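Local structure of nuclear RNA export factor 2, Panoramix fusion (Drosophila melanogaster, 6OPF) at residues 16-21 / 38-43. The protein forms, with Panoramix, Piwi and Nxt1, an ovarian complex that carries out cotranscriptional transposon silencing, and may take part in mRNA export. Sequence-based numbering, arbitrary orientation.
Sequences LLFQEV and WDFERA
F18 on helix 8-22 and F40 at the start of helix 40-52 form a T-shaped aromatic pair: an edge of F18, led by CD1, is turned to one face of F40. The planes stand at 79° and the ring centroids are 5.8 Å apart. With CG anti to the backbone N (chi1 -164°), F18 extends past the F40 ring and reaches A43, one turn further along helix 40-52. This is the tight part of the contact. F18 CE1 lies 3.5 Å from A43 CB, and F18 CZ comes equally near to A43 O, which sits at the ring edge close to its plane. I32 and V33 of helix 26-35, with L44 and F47, also pack against the buried F18. The outer side is the more open one: L17 is exposed and F40 only partly covered. L17 crosses F40 at about a right angle, and L17 CG lies 3.6 Å from F40 CZ, on the outer rim of the ring. F40 CE1 lies 3.6 Å from F18 N, so the ring also rests against the backbone of helix 8-22. D39 caps helix 40-52: its OD2 accepts from R42 N at 2.9 Å through the anti lone pair. Both segments belong to the UBA-like TAP-C domain of Nxf2, joining the first and third helices of its three-helix bundle. The fused Panoramix helix 75-93 touches the neighbouring surface, I93 on F40 and V89 on V21. No hydrogen bond or salt bridge links the two segments, so the contact rests on dispersion, the weak electrostatics of ring edge against ring face, and removal of apolar surface from water.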
loop_
_atom_site.group_PDB
_atom_site.type_symbol
_atom_site.label_atom_id
_atom_site.label_comp_id
_atom_site.label_asym_id
_atom_site.label_seq_id
_atom_site.Cartn_x
_atom_site.Cartn_y
_atom_site.Cartn_z
ATOM N N LEU D 16 -15.467 12.508 -1.557
ATOM C CA LEU D 16 -15.577 13.533 -2.592
ATOM C C LEU D 16 -16.467 14.678 -2.135
ATOM O O LEU D 16 -16.163 15.850 -2.387
ATOM C CB LEU D 16 -16.125 12.935 -3.891
ATOM C CG LEU D 16 -15.174 12.083 -4.731
ATOM C CD1 LEU D 16 -15.851 11.679 -6.044
ATOM C CD2 LEU D 16 -13.854 12.818 -4.981
ATOM N N LEU D 17 -17.568 14.356 -1.464
ATOM C CA LEU D 17 -18.465 15.392 -0.975
ATOM C C LEU D 17 -17.803 16.203 0.129
ATOM O O LEU D 17 -17.830 17.438 0.108
ATOM C CB LEU D 17 -19.758 14.762 -0.468
ATOM C CG LEU D 17 -20.733 15.693 0.248
ATOM C CD1 LEU D 17 -21.123 16.794 -0.714
ATOM C CD2 LEU D 17 -21.958 14.917 0.693
ATOM N N PHE D 18 -17.226 15.518 1.122
ATOM C CA PHE D 18 -16.481 16.234 2.157
ATOM C C PHE D 18 -15.448 17.157 1.537
ATOM O O PHE D 18 -15.306 18.314 1.960
ATOM C CB PHE D 18 -15.833 15.249 3.120
ATOM C CG PHE D 18 -15.364 15.880 4.419
ATOM C CD1 PHE D 18 -16.251 16.124 5.459
ATOM C CD2 PHE D 18 -14.033 16.231 4.593
ATOM C CE1 PHE D 18 -15.812 16.706 6.659
ATOM C CE2 PHE D 18 -13.571 16.800 5.798
ATOM C CZ PHE D 18 -14.468 17.041 6.823
ATOM N N GLN D 19 -14.742 16.681 0.509
ATOM C CA GLN D 19 -13.721 17.509 -0.123
ATOM C C GLN D 19 -14.327 18.685 -0.870
ATOM O O GLN D 19 -13.729 19.764 -0.902
ATOM C CB GLN D 19 -12.860 16.692 -1.071
ATOM C CG GLN D 19 -11.773 17.502 -1.783
ATOM C CD GLN D 19 -10.742 16.607 -2.458
ATOM O OE1 GLN D 19 -11.048 15.968 -3.480
ATOM N NE2 GLN D 19 -9.519 16.535 -1.884
ATOM N N GLU D 20 -15.494 18.501 -1.509
ATOM C CA GLU D 20 -16.106 19.647 -2.162
ATOM C C GLU D 20 -16.543 20.690 -1.141
ATOM O O GLU D 20 -16.410 21.893 -1.388
ATOM C CB GLU D 20 -17.289 19.218 -3.032
ATOM C CG GLU D 20 -16.832 18.483 -4.279
ATOM C CD GLU D 20 -17.850 18.514 -5.402
ATOM O OE1 GLU D 20 -18.690 19.449 -5.453
ATOM O OE2 GLU D 20 -17.787 17.593 -6.237
ATOM N N VAL D 21 -17.068 20.250 0.005
ATOM C CA VAL D 21 -17.542 21.196 1.017
ATOM C C VAL D 21 -16.377 21.980 1.625
ATOM O O VAL D 21 -16.431 23.211 1.761
ATOM C CB VAL D 21 -18.348 20.457 2.098
ATOM C CG1 VAL D 21 -18.521 21.345 3.311
ATOM C CG2 VAL D 21 -19.720 20.001 1.520
ATOM N N TRP D 38 -16.447 7.690 9.450
ATOM C CA TRP D 38 -17.239 7.889 8.240
ATOM C C TRP D 38 -18.584 8.544 8.509
ATOM O O TRP D 38 -19.448 8.562 7.618
ATOM C CB TRP D 38 -17.417 6.572 7.479
ATOM C CG TRP D 38 -16.087 6.063 7.086
ATOM C CD1 TRP D 38 -15.243 5.291 7.833
ATOM C CD2 TRP D 38 -15.389 6.375 5.881
ATOM N NE1 TRP D 38 -14.073 5.063 7.139
ATOM C CE2 TRP D 38 -14.139 5.722 5.937
ATOM C CE3 TRP D 38 -15.706 7.131 4.745
ATOM C CZ2 TRP D 38 -13.206 5.799 4.896
ATOM C CZ3 TRP D 38 -14.775 7.207 3.710
ATOM C CH2 TRP D 38 -13.544 6.545 3.795
ATOM N N ASP D 39 -18.775 9.112 9.701
ATOM C CA ASP D 39 -19.967 9.893 9.995
ATOM C C ASP D 39 -19.747 11.313 9.500
ATOM O O ASP D 39 -18.872 12.031 10.008
ATOM C CB ASP D 39 -20.304 9.895 11.483
ATOM C CG ASP D 39 -21.638 10.573 11.768
ATOM O OD1 ASP D 39 -22.677 9.876 11.700
ATOM O OD2 ASP D 39 -21.659 11.797 12.012
ATOM N N PHE D 40 -20.551 11.713 8.518
ATOM C CA PHE D 40 -20.341 12.997 7.865
ATOM C C PHE D 40 -20.487 14.158 8.846
ATOM O O PHE D 40 -19.719 15.126 8.790
ATOM C CB PHE D 40 -21.316 13.153 6.702
ATOM C CG PHE D 40 -20.861 14.125 5.678
ATOM C CD1 PHE D 40 -20.066 13.715 4.622
ATOM C CD2 PHE D 40 -21.213 15.461 5.774
ATOM C CE1 PHE D 40 -19.638 14.619 3.674
ATOM C CE2 PHE D 40 -20.790 16.370 4.832
ATOM C CZ PHE D 40 -19.996 15.953 3.783
ATOM N N GLU D 41 -21.471 14.088 9.744
ATOM C CA GLU D 41 -21.677 15.179 10.692
ATOM C C GLU D 41 -20.510 15.290 11.665
ATOM O O GLU D 41 -20.057 16.396 11.982
ATOM C CB GLU D 41 -22.988 14.970 11.446
ATOM C CG GLU D 41 -23.321 16.069 12.435
ATOM C CD GLU D 41 -24.508 15.713 13.325
ATOM O OE1 GLU D 41 -25.166 14.676 13.075
ATOM O OE2 GLU D 41 -24.777 16.468 14.283
ATOM N N ARG D 42 -20.018 14.154 12.158
ATOM C CA ARG D 42 -18.868 14.185 13.057
ATOM C C ARG D 42 -17.638 14.743 12.349
ATOM O O ARG D 42 -16.860 15.510 12.939
ATOM C CB ARG D 42 -18.601 12.778 13.599
ATOM C CG ARG D 42 -17.599 12.699 14.755
ATOM C CD ARG D 42 -17.775 11.392 15.514
ATOM N NE ARG D 42 -19.168 10.938 15.464
ATOM C CZ ARG D 42 -19.552 9.717 15.088
ATOM N NH1 ARG D 42 -18.646 8.814 14.726
ATOM N NH2 ARG D 42 -20.842 9.397 15.068
ATOM N N ALA D 43 -17.466 14.393 11.067
ATOM C CA ALA D 43 -16.295 14.839 10.317
ATOM C C ALA D 43 -16.294 16.353 10.118
ATOM O O ALA D 43 -15.241 16.993 10.222
ATOM C CB ALA D 43 -16.229 14.122 8.974
#